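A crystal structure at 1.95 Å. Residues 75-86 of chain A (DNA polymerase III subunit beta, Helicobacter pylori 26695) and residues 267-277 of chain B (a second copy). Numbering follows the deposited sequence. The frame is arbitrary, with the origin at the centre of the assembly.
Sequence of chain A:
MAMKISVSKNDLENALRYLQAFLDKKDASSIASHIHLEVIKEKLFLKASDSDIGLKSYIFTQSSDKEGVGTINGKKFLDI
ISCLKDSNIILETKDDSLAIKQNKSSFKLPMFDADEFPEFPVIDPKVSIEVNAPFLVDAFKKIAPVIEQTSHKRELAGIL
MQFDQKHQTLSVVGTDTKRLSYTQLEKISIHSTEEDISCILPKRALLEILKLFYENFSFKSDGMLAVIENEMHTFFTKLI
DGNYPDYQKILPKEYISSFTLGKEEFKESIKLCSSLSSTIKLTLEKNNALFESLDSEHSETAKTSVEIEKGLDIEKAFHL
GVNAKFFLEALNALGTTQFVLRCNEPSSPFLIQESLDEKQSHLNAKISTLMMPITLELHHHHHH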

ATOM      1  N   LYS A  75     -15.283   4.446  14.291  1.00 29.92           N
ATOM      2  CA  LYS A  75     -14.280   3.473  13.845  1.00 29.78           C
ATOM      3  C   LYS A  75     -14.643   2.061  14.309  1.00 29.97           C
ATOM      4  O   LYS A  75     -14.590   1.108  13.534  1.00 29.78           O
ATOM      5  CB  LYS A  75     -12.879   3.858  14.332  1.00 30.05           C
ATOM      6  CG  LYS A  75     -11.790   2.812  13.979  1.00 32.47           C
ATOM      7  CD  LYS A  75     -10.513   3.038  14.791  1.00 34.52           C
ATOM      8  CE  LYS A  75      -9.353   2.188  14.268  1.00 37.24           C
ATOM      9  NZ  LYS A  75      -9.632   0.729  14.320  1.00 40.40           N
ATOM     10  N   LYS A  76     -15.014   1.935  15.579  1.00 30.41           N
ATOM     11  CA  LYS A  76     -15.444   0.643  16.116  1.00 30.66           C
ATOM     12  C   LYS A  76     -16.693   0.139  15.389  1.00 30.42           C
ATOM     13  O   LYS A  76     -16.794  -1.040  15.074  1.00 30.46           O
ATOM     14  CB  LYS A  76     -15.697   0.737  17.629  1.00 31.20           C
ATOM     15  CG  LYS A  76     -14.442   1.024  18.455  1.00 31.62           C
ATOM     16  CD  LYS A  76     -14.792   1.399  19.901  1.00 32.20           C
ATOM     17  CE  LYS A  76     -13.556   1.842  20.686  1.00 32.72           C
ATOM     18  NZ  LYS A  76     -12.684   0.696  21.068  1.00 33.67           N
ATOM     19  N   PHE A  77     -17.636   1.045  15.145  1.00 30.27           N
ATOM     20  CA  PHE A  77     -18.885   0.732  14.449  1.00 30.14           C
ATOM     21  C   PHE A  77     -18.560   0.104  13.106  1.00 29.82           C
ATOM     22  O   PHE A  77     -19.070  -0.958  12.767  1.00 29.92           O
ATOM     23  CB  PHE A  77     -19.710   2.024  14.246  1.00 30.07           C
ATOM     24  CG  PHE A  77     -21.175   1.795  13.939  1.00 30.16           C
ATOM     25  CD1 PHE A  77     -21.746   0.532  14.033  1.00 34.06           C
ATOM     26  CD2 PHE A  77     -21.985   2.862  13.556  1.00 30.15           C
ATOM     27  CE1 PHE A  77     -23.107   0.331  13.754  1.00 30.52           C
ATOM     28  CE2 PHE A  77     -23.347   2.678  13.280  1.00 30.33           C
ATOM     29  CZ  PHE A  77     -23.906   1.410  13.377  1.00 30.52           C
ATOM     30  N   LEU A  78     -17.691   0.746  12.338  1.00 29.50           N
ATOM     31  CA  LEU A  78     -17.333   0.200  11.033  1.00 29.23           C
ATOM     32  C   LEU A  78     -16.545  -1.106  11.176  1.00 29.42           C
ATOM     33  O   LEU A  78     -16.736  -2.047  10.390  1.00 29.44           O
ATOM     34  CB  LEU A  78     -16.545   1.221  10.221  1.00 28.87           C
ATOM     35  CG  LEU A  78     -15.957   0.689   8.915  1.00 28.62           C
ATOM     36  CD1 LEU A  78     -17.045   0.130   7.996  1.00 28.61           C
ATOM     37  CD2 LEU A  78     -15.170   1.786   8.215  1.00 30.95           C
ATOM     38  N   ASP A  79     -15.667  -1.182  12.170  1.00 29.66           N
ATOM     39  CA  ASP A  79     -14.884  -2.411  12.342  1.00 36.48           C
ATOM     40  C   ASP A  79     -15.812  -3.604  12.577  1.00 30.26           C
ATOM     41  O   ASP A  79     -15.604  -4.676  12.014  1.00 30.41           O
ATOM     42  CB  ASP A  79     -13.867  -2.275  13.490  1.00 33.18           C
ATOM     43  CG  ASP A  79     -12.646  -1.446  13.103  1.00 35.67           C
ATOM     44  OD1 ASP A  79     -12.380  -1.319  11.893  1.00 31.10           O
ATOM     45  OD2 ASP A  79     -11.959  -0.927  14.013  1.00 39.20           O
ATOM     46  N   ILE A  80     -16.844  -3.396  13.396  1.00 30.42           N
ATOM     47  CA  ILE A  80     -17.839  -4.435  13.652  1.00 30.76           C
ATOM     48  C   ILE A  80     -18.637  -4.800  12.394  1.00 30.63           C
ATOM     49  O   ILE A  80     -18.670  -5.959  11.993  1.00 30.90           O
ATOM     50  CB  ILE A  80     -18.819  -3.998  14.747  1.00 30.95           C
ATOM     51  CG1 ILE A  80     -18.116  -3.928  16.105  1.00 31.27           C
ATOM     52  CG2 ILE A  80     -20.018  -4.937  14.812  1.00 31.27           C
ATOM     53  CD1 ILE A  80     -19.000  -3.330  17.200  1.00 31.49           C
ATOM     54  N   ILE A  81     -19.275  -3.808  11.773  1.00 30.30           N
ATOM     55  CA  ILE A  81     -20.100  -4.052  10.588  1.00 30.27           C
ATOM     56  C   ILE A  81     -19.334  -4.769   9.475  1.00 30.22           C
ATOM     57  O   ILE A  81     -19.852  -5.703   8.854  1.00 30.52           O
ATOM     58  CB  ILE A  81     -20.719  -2.745  10.035  1.00 29.95           C
ATOM     59  CG1 ILE A  81     -21.554  -2.057  11.106  1.00 30.10           C
ATOM     60  CG2 ILE A  81     -21.563  -3.027   8.788  1.00 30.02           C
ATOM     61  CD1 ILE A  81     -22.551  -2.984  11.795  1.00 32.39           C
ATOM     62  N   SER A  82     -18.090  -4.362   9.236  1.00 29.93           N
ATOM     63  CA  SER A  82     -17.325  -4.935   8.128  1.00 29.89           C
ATOM     64  C   SER A  82     -17.039  -6.425   8.347  1.00 32.02           C
ATOM     65  O   SER A  82     -16.731  -7.160   7.406  1.00 30.57           O
ATOM     66  CB  SER A  82     -16.025  -4.155   7.903  1.00 39.45           C
ATOM     67  OG  SER A  82     -15.165  -4.257   9.018  1.00 42.46           O
ATOM     68  N   CYS A  83     -17.159  -6.874   9.591  1.00 31.24           N
ATOM     69  CA  CYS A  83     -16.893  -8.280   9.905  1.00 37.62           C
ATOM     70  C   CYS A  83     -18.159  -9.135   9.960  1.00 39.91           C
ATOM     71  O   CYS A  83     -18.087 -10.334  10.225  1.00 41.00           O
ATOM     72  CB  CYS A  83     -16.121  -8.396  11.230  1.00 36.18           C
ATOM     73  SG  CYS A  83     -14.380  -7.969  11.046  1.00 53.44           S
ATOM     74  N   LEU A  84     -19.311  -8.521   9.707  1.00 31.59           N
ATOM     75  CA  LEU A  84     -20.587  -9.227   9.833  1.00 32.52           C
ATOM     76  C   LEU A  84     -20.989  -9.930   8.538  1.00 35.55           C
ATOM     77  O   LEU A  84     -20.289  -9.837   7.527  1.00 32.18           O
ATOM     78  CB  LEU A  84     -21.685  -8.270  10.294  1.00 31.88           C
ATOM     79  CG  LEU A  84     -21.590  -7.918  11.775  1.00 31.88           C
ATOM     80  CD1 LEU A  84     -22.652  -6.905  12.177  1.00 31.74           C
ATOM     81  CD2 LEU A  84     -21.724  -9.188  12.607  1.00 32.49           C
ATOM     82  N   LYS A  85     -22.100 -10.660   8.574  1.00 39.02           N
ATOM     83  CA  LYS A  85     -22.574 -11.344   7.371  1.00 43.53           C
ATOM     84  C   LYS A  85     -23.329 -10.352   6.490  1.00 41.25           C
ATOM     85  O   LYS A  85     -23.624  -9.237   6.916  1.00 40.73           O
ATOM     86  CB  LYS A  85     -23.476 -12.530   7.743  1.00 44.28           C
ATOM     87  CG  LYS A  85     -22.778 -13.635   8.542  1.00 47.18           C
ATOM     88  CD  LYS A  85     -23.692 -14.841   8.770  1.00 51.33           C
ATOM     89  CE  LYS A  85     -23.015 -15.907   9.631  1.00 50.39           C
ATOM     90  NZ  LYS A  85     -21.691 -16.306   9.073  1.00 45.58           N
ATOM     91  N   ASP A  86     -23.634 -10.756   5.265  1.00 45.69           N
ATOM     92  CA  ASP A  86     -24.458  -9.943   4.384  1.00 56.76           C
ATOM     93  C   ASP A  86     -25.927 -10.283   4.616  1.00 59.72           C
ATOM     94  O   ASP A  86     -26.598 -10.850   3.751  1.00 68.11           O
ATOM     95  CB  ASP A  86     -24.065 -10.147   2.918  1.00 66.86           C
ATOM     96  CG  ASP A  86     -22.690  -9.577   2.597  1.00 76.94           C
ATOM     97  OD1 ASP A  86     -22.449  -8.389   2.901  1.00 76.92           O
ATOM     98  OD2 ASP A  86     -21.847 -10.326   2.050  1.00 80.96           O
TER
ATOM     99  N   LYS B 267     -12.300 -18.647  12.157  1.00 25.31           N
ATOM    100  CA  LYS B 267     -11.621 -17.434  11.700  1.00 25.34           C
ATOM    101  C   LYS B 267     -12.606 -16.269  11.708  1.00 25.65           C
ATOM    102  O   LYS B 267     -12.309 -15.199  12.211  1.00 25.82           O
ATOM    103  CB  LYS B 267     -11.064 -17.592  10.274  1.00 25.23           C
ATOM    104  CG  LYS B 267      -9.769 -18.402  10.125  1.00 25.01           C
ATOM    105  CD  LYS B 267      -9.373 -18.428   8.631  1.00 24.98           C
ATOM    106  CE  LYS B 267      -8.095 -19.220   8.382  1.00 30.67           C
ATOM    107  NZ  LYS B 267      -7.737 -19.203   6.925  1.00 31.92           N
ATOM    108  N   GLU B 268     -13.786 -16.503  11.145  1.00 25.81           N
ATOM    109  CA  GLU B 268     -14.775 -15.445  10.975  1.00 27.19           C
ATOM    110  C   GLU B 268     -15.263 -14.947  12.344  1.00 31.17           C
ATOM    111  O   GLU B 268     -15.409 -13.743  12.575  1.00 26.76           O
ATOM    112  CB  GLU B 268     -15.929 -15.975  10.120  1.00 30.13           C
ATOM    113  CG  GLU B 268     -16.935 -14.949   9.685  1.00 42.38           C
ATOM    114  CD  GLU B 268     -18.102 -15.583   8.928  1.00 55.03           C
ATOM    115  OE1 GLU B 268     -19.033 -14.840   8.536  1.00 62.40           O
ATOM    116  OE2 GLU B 268     -18.088 -16.823   8.732  1.00 48.73           O
ATOM    117  N   SER B 269     -15.463 -15.878  13.267  1.00 26.30           N
ATOM    118  CA  SER B 269     -15.980 -15.549  14.591  1.00 26.57           C
ATOM    119  C   SER B 269     -14.939 -14.805  15.426  1.00 27.29           C
ATOM    120  O   SER B 269     -15.265 -13.842  16.128  1.00 27.04           O
ATOM    121  CB  SER B 269     -16.444 -16.826  15.301  1.00 30.39           C
ATOM    122  OG  SER B 269     -17.555 -17.389  14.623  1.00 26.52           O
ATOM    123  N   ILE B 270     -13.692 -15.257  15.338  1.00 26.32           N
ATOM    124  CA  ILE B 270     -12.584 -14.634  16.058  1.00 26.81           C
ATOM    125  C   ILE B 270     -12.286 -13.216  15.558  1.00 26.68           C
ATOM    126  O   ILE B 270     -12.089 -12.293  16.362  1.00 27.09           O
ATOM    127  CB  ILE B 270     -11.335 -15.518  15.985  1.00 27.07           C
ATOM    128  CG1 ILE B 270     -11.567 -16.764  16.844  1.00 32.84           C
ATOM    129  CG2 ILE B 270     -10.097 -14.760  16.457  1.00 26.77           C
ATOM    130  CD1 ILE B 270     -10.622 -17.895  16.540  1.00 36.24           C
ATOM    131  N   LYS B 271     -12.261 -13.035  14.240  1.00 26.52           N
ATOM    132  CA  LYS B 271     -12.105 -11.692  13.677  1.00 28.94           C
ATOM    133  C   LYS B 271     -13.208 -10.778  14.171  1.00 29.35           C
ATOM    134  O   LYS B 271     -12.975  -9.613  14.505  1.00 27.78           O
ATOM    135  CB  LYS B 271     -12.117 -11.735  12.149  1.00 33.91           C
ATOM    136  CG  LYS B 271     -10.888 -12.381  11.550  1.00 38.05           C
ATOM    137  CD  LYS B 271     -11.016 -12.527  10.037  1.00 50.38           C
ATOM    138  CE  LYS B 271      -9.755 -13.161   9.451  1.00 57.23           C
ATOM    139  NZ  LYS B 271      -9.925 -13.605   8.029  1.00 60.29           N
ATOM    140  N   LEU B 272     -14.420 -11.317  14.213  1.00 27.97           N
ATOM    141  CA  LEU B 272     -15.595 -10.561  14.626  1.00 27.96           C
ATOM    142  C   LEU B 272     -15.431 -10.001  16.043  1.00 28.36           C
ATOM    143  O   LEU B 272     -15.710  -8.829  16.289  1.00 28.94           O
ATOM    144  CB  LEU B 272     -16.830 -11.464  14.553  1.00 34.72           C
ATOM    145  CG  LEU B 272     -18.174 -10.798  14.793  1.00 40.10           C
ATOM    146  CD1 LEU B 272     -18.197  -9.507  14.001  1.00 53.18           C
ATOM    147  CD2 LEU B 272     -19.329 -11.692  14.359  1.00 38.57           C
ATOM    148  N   CYS B 273     -14.984 -10.833  16.981  1.00 28.13           N
ATOM    149  CA  CYS B 273     -14.812 -10.364  18.364  1.00 28.59           C
ATOM    150  C   CYS B 273     -13.562  -9.501  18.485  1.00 29.36           C
ATOM    151  O   CYS B 273     -13.473  -8.642  19.360  1.00 35.83           O
ATOM    152  CB  CYS B 273     -14.767 -11.543  19.347  1.00 30.49           C
ATOM    153  SG  CYS B 273     -16.331 -12.456  19.451  1.00 40.42           S
ATOM    154  N   SER B 274     -12.620  -9.721  17.570  1.00 28.33           N
ATOM    155  CA  SER B 274     -11.352  -8.985  17.544  1.00 29.14           C
ATOM    156  C   SER B 274     -11.540  -7.522  17.224  1.00 33.24           C
ATOM    157  O   SER B 274     -10.606  -6.731  17.340  1.00 34.48           O
ATOM    158  CB  SER B 274     -10.401  -9.576  16.503  1.00 27.88           C
ATOM    159  OG  SER B 274      -9.858 -10.784  16.967  1.00 43.14           O
ATOM    160  N   SER B 275     -12.737  -7.162  16.785  1.00 29.44           N
ATOM    161  CA  SER B 275     -13.024  -5.777  16.481  1.00 31.33           C
ATOM    162  C   SER B 275     -12.944  -4.952  17.759  1.00 35.28           C
ATOM    163  O   SER B 275     -12.645  -3.756  17.718  1.00 37.13           O
ATOM    164  CB  SER B 275     -14.403  -5.642  15.854  1.00 31.80           C
ATOM    165  OG  SER B 275     -15.407  -6.012  16.771  1.00 44.29           O
ATOM    166  N   LEU B 276     -13.193  -5.599  18.897  1.00 30.68           N
ATOM    167  CA  LEU B 276     -13.263  -4.886  20.172  1.00 31.51           C
ATOM    168  C   LEU B 276     -12.256  -5.364  21.235  1.00 31.54           C
ATOM    169  O   LEU B 276     -12.205  -4.806  22.331  1.00 36.93           O
ATOM    170  CB  LEU B 276     -14.687  -4.950  20.744  1.00 31.89           C
ATOM    171  CG  LEU B 276     -15.773  -4.177  20.000  1.00 32.27           C
ATOM    172  CD1 LEU B 276     -17.080  -4.194  20.792  1.00 32.81           C
ATOM    173  CD2 LEU B 276     -15.312  -2.737  19.759  1.00 33.66           C
ATOM    174  N   SER B 277     -11.469  -6.387  20.922  1.00 30.81           N
ATOM    175  CA  SER B 277     -10.561  -6.968  21.920  1.00 36.09           C
ATOM    176  C   SER B 277      -9.381  -7.681  21.266  1.00 37.44           C
ATOM    177  O   SER B 277      -9.412  -7.964  20.071  1.00 41.19           O
ATOM    178  CB  SER B 277     -11.317  -7.967  22.787  1.00 40.61           C
ATOM    179  OG  SER B 277     -11.707  -9.083  22.009  1.00 45.34           O
TER
HETATM  180  O   HOH W   1     -12.479  -1.364  16.626  1.00 27.05           O
HETATM  181  O   HOH W   2     -15.644 -11.920  10.515  1.00 29.96           O
HETATM  182  O   HOH W   3     -19.310 -12.647  10.054  1.00 43.60           O

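The two copies of the DNA polymerase III beta subunit meet here through the end of a helix in chain A and its following turn, packed against a helix and the loop after it in chain B, with 503 Å² buried in total. The two stretches run antiparallel: A:Asp79 lies nearest B:Ser275, and A:Cys83 nearest B:Leu272.

Apolar packing centres on B:Leu272. B:Leu272 CD1 lies 3.6 Å from A:Cys83 CB and 3.8 Å from A:Leu84 CD2, so one methyl touches two consecutive residues of the turn. The CA-to-CB bond of A:Leu84 points away from chain B, yet its m,t rotamer brings the end of the side chain back to this leucine. A second patch forms where A:Ile80 CD1 approaches B:Leu276 CD1 at 4.2 Å, and A:Lys76 extends it with its aliphatic portion, A:Lys76 CG lying 4.1 Å from B:Leu276 CD2. Between the patches, the CA-to-CB bond of B:Ser275 points toward chain A, with B:Ser275 CB 4.1 Å from A:Asp79 CB. B:Ser275 OG donates to B:Leu272 O at 2.9 Å, which satisfies the hydroxyl where it packs against A:Ile80, 3.5 Å from A:Ile80 CG1 to B:Ser275 OG.

The one direct polar link is a salt bridge, in which A:Lys85 NZ donates a hydrogen bond to B:Glu268 OE1 at 3.1 Å. A:Asp79 is paired within its own helix instead, A:Asp79 OD2 accepting from A:Lys75 NZ at 2.9 Å.

Three waters complete the contact, each donating to both chains. Water 1 joins A:Asp79 OD2 (2.7 Å) to B:Ser275 O (2.6 Å). The other two converge on A:Cys83 O: water 2 (2.9 Å) continues to B:Glu268 O (2.8 Å), and water 3 (2.6 Å) to B:Glu268 OE1 (2.7 Å), the same carboxylate oxygen that receives the lysine.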